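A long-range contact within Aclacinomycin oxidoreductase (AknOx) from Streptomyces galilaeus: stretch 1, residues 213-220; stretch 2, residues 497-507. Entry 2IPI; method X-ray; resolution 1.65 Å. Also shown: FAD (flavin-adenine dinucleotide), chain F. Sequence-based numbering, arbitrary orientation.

Stretch 1 (213-220) GGGGGNFG
Stretch 2 (497-507) RLQKVKARWDP

Stretch 2 is the last part of a helix that ends at Trp 505; Asp 506 (phi/psi -136/61) is the first residue to leave helical angles. Stretch 1 has no regular helix or strand; it meets the helix at Gly 214 and again at Asn 218 and Phe 219, and the glycines between stand off. Both stretches run the same way, Gly 214 lying nearest Leu 498 and Phe 219 nearest Asp 506, with CA-CA distances of 7.2 Å for Gly 214 to Leu 498 and 6.2 Å for Phe 219 to Asp 506, which fixes the register. The two sides together bury 313 Å².

The apolar contact centres on Phe 219 (phi/psi -115/1; chi1 -60°, m; chi2 -73°). Its CA-to-CB bond points away from the helix, yet the ring comes back to it: CZ lies 3.6 Å from Leu 498 CD2 (m, t) and CE1 3.7 Å from Val 501 CG1 (t), both oblique to the ring, while Lys 502 N sits at its edge, 4.1 Å from CE1. Gly 214 (-86/-19) completes the packing, its CA 4.2 Å from Leu 498 CD2; an ideal CB there would clash with Phe 219 CE2 at 2.9 Å.

The polar part combines a salt bridge within stretch 2, between residues about one helical turn apart, with one weak hydrogen bond across to stretch 1. Lys 502 (t, p, t, t) extends NZ to within 2.5 Å of Asp 506 OD2, a salt bridge, and donates a weak hydrogen bond from NZ to Asn 218 O at 3.3 Å. The ion pair thus presents its ammonium group to a backbone carbonyl of stretch 1.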

ATOM      1  N   GLY A 213       1.676   1.146  10.676  1.00 13.31           N
ATOM      2  CA  GLY A 213       1.527   0.032   9.790  1.00 16.33           C
ATOM      3  C   GLY A 213       0.646  -1.027  10.443  1.00 14.65           C
ATOM      4  O   GLY A 213       0.977  -2.151  10.139  1.00 19.00           O
ATOM      5  N   GLY A 214      -0.308  -0.649  11.263  1.00  8.91           N
ATOM      6  CA  GLY A 214      -1.338  -1.470  11.859  1.00  1.80           C
ATOM      7  C   GLY A 214      -2.529  -1.606  10.940  1.00  6.43           C
ATOM      8  O   GLY A 214      -3.388  -2.492  11.051  1.00  5.13           O
ATOM      9  N   GLY A 215      -2.593  -0.667   9.982  1.00  0.53           N
ATOM     10  CA  GLY A 215      -3.685  -0.645   9.049  1.00  0.55           C
ATOM     11  C   GLY A 215      -4.922   0.119   9.461  1.00  3.22           C
ATOM     12  O   GLY A 215      -5.136   0.389  10.643  1.00  6.27           O
ATOM     13  N   GLY A 216      -5.770   0.433   8.509  1.00  7.97           N
ATOM     14  CA  GLY A 216      -6.925   1.215   8.426  1.00 11.69           C
ATOM     15  C   GLY A 216      -8.068   1.194   9.369  1.00 18.25           C
ATOM     16  O   GLY A 216      -8.317   2.148  10.120  1.00 19.40           O
ATOM     17  N   GLY A 217      -8.931   0.165   9.432  1.00 23.38           N
ATOM     18  CA  GLY A 217     -10.149   0.451  10.210  1.00 17.61           C
ATOM     19  C   GLY A 217     -10.145  -0.233  11.564  1.00 19.96           C
ATOM     20  O   GLY A 217     -10.978  -1.121  11.774  1.00 11.11           O
ATOM     21  N   ASN A 218      -9.221   0.174  12.446  1.00 18.09           N
ATOM     22  CA  ASN A 218      -9.091  -0.517  13.724  1.00 13.45           C
ATOM     23  C   ASN A 218      -8.911   0.388  14.937  1.00 14.79           C
ATOM     24  O   ASN A 218      -9.343   0.010  16.032  1.00  9.56           O
ATOM     25  CB  ASN A 218      -7.901  -1.497  13.678  1.00 12.18           C
ATOM     26  CG  ASN A 218      -6.993  -1.270  12.493  1.00 21.70           C
ATOM     27  OD1 ASN A 218      -6.711  -0.102  12.231  1.00 33.10           O
ATOM     28  ND2 ASN A 218      -6.535  -2.308  11.791  1.00 11.78           N
ATOM     29  N   PHE A 219      -8.272   1.560  14.814  1.00 12.27           N
ATOM     30  CA  PHE A 219      -7.851   2.253  16.045  1.00 11.63           C
ATOM     31  C   PHE A 219      -8.526   3.588  16.316  1.00 13.45           C
ATOM     32  O   PHE A 219      -8.247   4.234  17.340  1.00 20.00           O
ATOM     33  CB  PHE A 219      -6.347   2.463  15.967  1.00 10.62           C
ATOM     34  CG  PHE A 219      -5.553   1.180  15.846  1.00 11.33           C
ATOM     35  CD1 PHE A 219      -5.419   0.349  16.941  1.00 12.12           C
ATOM     36  CD2 PHE A 219      -4.950   0.808  14.655  1.00 15.03           C
ATOM     37  CE1 PHE A 219      -4.697  -0.819  16.879  1.00 11.90           C
ATOM     38  CE2 PHE A 219      -4.209  -0.362  14.591  1.00 13.15           C
ATOM     39  CZ  PHE A 219      -4.075  -1.167  15.696  1.00 13.59           C
ATOM     40  N   GLY A 220      -9.444   4.015  15.461  1.00  7.12           N
ATOM     41  CA  GLY A 220     -10.086   5.307  15.527  1.00 11.82           C
ATOM     42  C   GLY A 220      -9.998   6.027  14.189  1.00 12.43           C
ATOM     43  O   GLY A 220      -9.617   5.397  13.198  1.00 11.51           O
ATOM     44  N   ARG A 497       1.277  -6.948  20.534  1.00 17.35           N
ATOM     45  CA  ARG A 497       1.447  -5.543  20.888  1.00 14.29           C
ATOM     46  C   ARG A 497       0.358  -4.681  20.258  1.00 14.50           C
ATOM     47  O   ARG A 497      -0.138  -3.744  20.871  1.00 16.73           O
ATOM     48  CB  ARG A 497       2.828  -5.045  20.457  1.00 14.03           C
ATOM     49  N   LEU A 498      -0.088  -5.031  19.039  1.00 10.18           N
ATOM     50  CA  LEU A 498      -1.234  -4.329  18.454  1.00 10.71           C
ATOM     51  C   LEU A 498      -2.561  -4.669  19.113  1.00 13.33           C
ATOM     52  O   LEU A 498      -3.476  -3.827  19.182  1.00 11.88           O
ATOM     53  CB  LEU A 498      -1.345  -4.643  16.954  1.00 13.83           C
ATOM     54  CG  LEU A 498      -0.299  -3.919  16.087  1.00 11.43           C
ATOM     55  CD1 LEU A 498      -0.122  -4.622  14.751  1.00  8.40           C
ATOM     56  CD2 LEU A 498      -0.716  -2.462  15.914  1.00  9.32           C
ATOM     57  N   GLN A 499      -2.687  -5.898  19.610  1.00 12.69           N
ATOM     58  CA  GLN A 499      -3.908  -6.276  20.323  1.00 11.46           C
ATOM     59  C   GLN A 499      -4.105  -5.421  21.576  1.00  8.37           C
ATOM     60  O   GLN A 499      -5.253  -5.071  21.883  1.00 14.46           O
ATOM     61  CB  GLN A 499      -3.899  -7.750  20.728  1.00 13.78           C
ATOM     62  CG  GLN A 499      -4.038  -8.722  19.563  1.00 12.14           C
ATOM     63  CD  GLN A 499      -4.356 -10.135  20.019  1.00 14.25           C
ATOM     64  OE1 GLN A 499      -3.495 -10.886  20.476  1.00 15.29           O
ATOM     65  NE2 GLN A 499      -5.623 -10.527  19.892  1.00 11.49           N
ATOM     66  N   LYS A 500      -2.996  -5.142  22.270  1.00 10.52           N
ATOM     67  CA  LYS A 500      -3.101  -4.399  23.519  1.00  9.94           C
ATOM     68  C   LYS A 500      -3.469  -2.941  23.264  1.00 14.65           C
ATOM     69  O   LYS A 500      -4.161  -2.287  24.049  1.00 11.03           O
ATOM     70  CB  LYS A 500      -1.790  -4.480  24.303  1.00  7.91           C
ATOM     71  N   VAL A 501      -3.016  -2.420  22.122  1.00 12.73           N
ATOM     72  CA  VAL A 501      -3.433  -1.084  21.696  1.00 11.76           C
ATOM     73  C   VAL A 501      -4.920  -1.076  21.406  1.00 12.74           C
ATOM     74  O   VAL A 501      -5.653  -0.153  21.786  1.00 14.24           O
ATOM     75  CB  VAL A 501      -2.615  -0.640  20.466  1.00 10.21           C
ATOM     76  CG1 VAL A 501      -3.131   0.672  19.909  1.00 15.75           C
ATOM     77  CG2 VAL A 501      -1.141  -0.542  20.837  1.00 11.53           C
ATOM     78  N   LYS A 502      -5.388  -2.127  20.726  1.00 15.30           N
ATOM     79  CA  LYS A 502      -6.800  -2.193  20.318  1.00  8.10           C
ATOM     80  C   LYS A 502      -7.689  -2.049  21.542  1.00  8.10           C
ATOM     81  O   LYS A 502      -8.631  -1.267  21.520  1.00  8.98           O
ATOM     82  CB  LYS A 502      -7.043  -3.470  19.537  1.00  9.86           C
ATOM     83  CG  LYS A 502      -8.453  -3.857  19.191  1.00  9.98           C
ATOM     84  CD  LYS A 502      -9.144  -2.917  18.223  1.00 11.35           C
ATOM     85  CE  LYS A 502     -10.564  -3.379  17.937  1.00  9.01           C
ATOM     86  NZ  LYS A 502     -11.353  -2.304  17.267  1.00  8.82           N
ATOM     87  N   ALA A 503      -7.355  -2.748  22.601  1.00 11.39           N
ATOM     88  CA  ALA A 503      -8.072  -2.780  23.866  1.00 11.49           C
ATOM     89  C   ALA A 503      -8.064  -1.478  24.645  1.00 16.28           C
ATOM     90  O   ALA A 503      -8.999  -1.138  25.389  1.00 17.05           O
ATOM     91  CB  ALA A 503      -7.398  -3.876  24.683  1.00  9.17           C
ATOM     92  N   ARG A 504      -6.979  -0.710  24.504  1.00 17.77           N
ATOM     93  CA  ARG A 504      -6.853   0.529  25.262  1.00 15.04           C
ATOM     94  C   ARG A 504      -7.575   1.677  24.563  1.00 14.29           C
ATOM     95  O   ARG A 504      -8.286   2.461  25.200  1.00 13.00           O
ATOM     96  CB  ARG A 504      -5.379   0.883  25.469  1.00 10.80           C
ATOM     97  N   TRP A 505      -7.386   1.792  23.247  1.00  9.87           N
ATOM     98  CA  TRP A 505      -7.951   2.985  22.602  1.00 13.08           C
ATOM     99  C   TRP A 505      -9.273   2.748  21.899  1.00 11.60           C
ATOM    100  O   TRP A 505      -9.942   3.724  21.539  1.00 12.30           O
ATOM    101  CB  TRP A 505      -6.879   3.560  21.655  1.00 16.03           C
ATOM    102  CG  TRP A 505      -6.084   4.634  22.339  1.00 16.28           C
ATOM    103  CD1 TRP A 505      -6.463   5.944  22.483  1.00 15.40           C
ATOM    104  CD2 TRP A 505      -4.805   4.512  22.969  1.00 16.20           C
ATOM    105  NE1 TRP A 505      -5.500   6.632  23.158  1.00 18.54           N
ATOM    106  CE2 TRP A 505      -4.463   5.783  23.469  1.00 16.16           C
ATOM    107  CE3 TRP A 505      -3.910   3.460  23.157  1.00 17.52           C
ATOM    108  CZ2 TRP A 505      -3.271   6.025  24.147  1.00 18.81           C
ATOM    109  CZ3 TRP A 505      -2.723   3.691  23.829  1.00 20.96           C
ATOM    110  CH2 TRP A 505      -2.412   4.968  24.317  1.00 21.47           C
ATOM    111  N   ASP A 506      -9.677   1.497  21.720  1.00 13.87           N
ATOM    112  CA  ASP A 506     -10.998   1.124  21.218  1.00 15.15           C
ATOM    113  C   ASP A 506     -11.599  -0.025  22.033  1.00 13.29           C
ATOM    114  O   ASP A 506     -11.867  -1.087  21.472  1.00 14.05           O
ATOM    115  CB  ASP A 506     -10.951   0.711  19.746  1.00 13.49           C
ATOM    116  CG  ASP A 506     -12.293   0.592  19.058  1.00 11.88           C
ATOM    117  OD1 ASP A 506     -13.309   1.204  19.452  1.00 13.14           O
ATOM    118  OD2 ASP A 506     -12.354  -0.151  18.051  1.00 11.78           O
ATOM    119  N   PRO A 507     -11.820   0.153  23.331  1.00 12.65           N
ATOM    120  CA  PRO A 507     -12.401  -0.907  24.162  1.00 10.42           C
ATOM    121  C   PRO A 507     -13.781  -1.397  23.728  1.00  9.39           C
ATOM    122  O   PRO A 507     -14.064  -2.583  23.891  1.00 15.75           O
ATOM    123  CB  PRO A 507     -12.551  -0.263  25.544  1.00 10.83           C
ATOM    124  CG  PRO A 507     -12.140   1.154  25.427  1.00 16.44           C
ATOM    125  CD  PRO A 507     -11.490   1.360  24.098  1.00 13.63           C
TER
HETATM  126  PA  FAD F 801      -9.954   3.899   1.804  1.00 11.55           P
HETATM  127  O1A FAD F 801     -10.817   2.931   1.251  1.00 11.21           O
HETATM  128  O2A FAD F 801     -10.660   5.147   2.087  1.00  7.64           O
HETATM  129  O5B FAD F 801      -9.253   3.357   3.104  1.00 10.01           O
HETATM  130  C5B FAD F 801      -8.642   2.132   3.161  1.00 14.06           C
HETATM  131  C4B FAD F 801      -8.632   1.612   4.596  1.00 16.68           C
HETATM  132  O4B FAD F 801      -8.229   2.644   5.454  1.00 14.10           O
HETATM  133  C3B FAD F 801     -10.050   1.246   5.070  1.00 14.70           C
HETATM  134  O3B FAD F 801     -10.003   0.284   6.060  1.00  8.81           O
HETATM  135  C2B FAD F 801     -10.555   2.542   5.680  1.00 12.35           C
HETATM  136  O2B FAD F 801     -11.589   2.403   6.617  1.00 12.54           O
HETATM  137  C1B FAD F 801      -9.264   3.064   6.271  1.00 14.94           C
HETATM  138  N9A FAD F 801      -9.267   4.520   6.513  1.00 15.63           N
HETATM  139  C8A FAD F 801      -9.555   5.484   5.629  1.00 15.48           C
HETATM  140  N7A FAD F 801      -9.436   6.677   6.193  1.00 16.20           N
HETATM  141  C5A FAD F 801      -9.093   6.475   7.465  1.00 15.46           C
HETATM  142  C6A FAD F 801      -8.831   7.339   8.520  1.00 17.19           C
HETATM  143  N6A FAD F 801      -8.851   8.597   8.298  1.00 17.31           N
HETATM  144  N1A FAD F 801      -8.483   6.847   9.697  1.00 11.54           N
HETATM  145  C2A FAD F 801      -8.375   5.546   9.835  1.00 13.98           C
HETATM  146  N3A FAD F 801      -8.600   4.694   8.852  1.00 13.08           N
HETATM  147  C4A FAD F 801      -8.970   5.136   7.688  1.00 14.49           C
HETATM  148  N1  FAD F 801      -0.132   0.984  -1.610  1.00  9.87           N
HETATM  149  C2  FAD F 801       1.226   1.076  -1.416  1.00 10.62           C
HETATM  150  O2  FAD F 801       1.745   0.832  -0.415  1.00 10.03           O
HETATM  151  N3  FAD F 801       1.997   1.483  -2.470  1.00 16.41           N
HETATM  152  C4  FAD F 801       1.454   1.803  -3.702  1.00 15.80           C
HETATM  153  O4  FAD F 801       2.167   2.242  -4.559  1.00 12.33           O
HETATM  154  C4X FAD F 801       0.071   1.722  -3.880  1.00 13.96           C
HETATM  155  N5  FAD F 801      -0.520   1.997  -5.078  1.00 11.27           N
HETATM  156  C5X FAD F 801      -1.867   1.985  -5.232  1.00 16.55           C
HETATM  157  C6  FAD F 801      -2.450   2.362  -6.443  1.00 17.34           C
HETATM  158  C7  FAD F 801      -3.804   2.287  -6.593  1.00 15.81           C
HETATM  159  C7M FAD F 801      -4.366   2.813  -7.873  1.00 19.65           C
HETATM  160  C8  FAD F 801      -4.625   1.931  -5.518  1.00 11.78           C
HETATM  161  C8M FAD F 801      -6.117   2.160  -5.612  1.00 12.90           C
HETATM  162  C9  FAD F 801      -4.013   1.585  -4.335  1.00 12.54           C
HETATM  163  C9A FAD F 801      -2.651   1.567  -4.166  1.00 16.42           C
HETATM  164  N10 FAD F 801      -2.069   1.192  -2.970  1.00 15.52           N
HETATM  165  C10 FAD F 801      -0.721   1.312  -2.810  1.00 14.43           C
HETATM  166  C1' FAD F 801      -2.747   0.240  -2.039  1.00 12.76           C
HETATM  167  C2' FAD F 801      -3.631   0.872  -0.963  1.00 16.61           C
HETATM  168  O2' FAD F 801      -5.009   0.782  -1.113  1.00 13.13           O
HETATM  169  C3' FAD F 801      -3.282   2.305  -0.636  1.00 20.06           C
HETATM  170  O3' FAD F 801      -1.944   2.445  -0.272  1.00 16.21           O
HETATM  171  C4' FAD F 801      -4.358   2.727   0.411  1.00 24.00           C
HETATM  172  O4' FAD F 801      -4.945   1.699   1.101  1.00 21.15           O
HETATM  173  C5' FAD F 801      -5.514   3.598  -0.018  1.00 18.92           C
HETATM  174  O5' FAD F 801      -6.208   4.063   1.091  1.00 15.33           O
HETATM  175  P   FAD F 801      -7.456   4.956   0.801  1.00 10.80           P
HETATM  176  O1P FAD F 801      -7.565   5.998   1.757  1.00  8.88           O
HETATM  177  O2P FAD F 801      -7.351   5.417  -0.515  1.00 17.11           O
HETATM  178  O3P FAD F 801      -8.734   4.025   0.796  1.00  9.43           O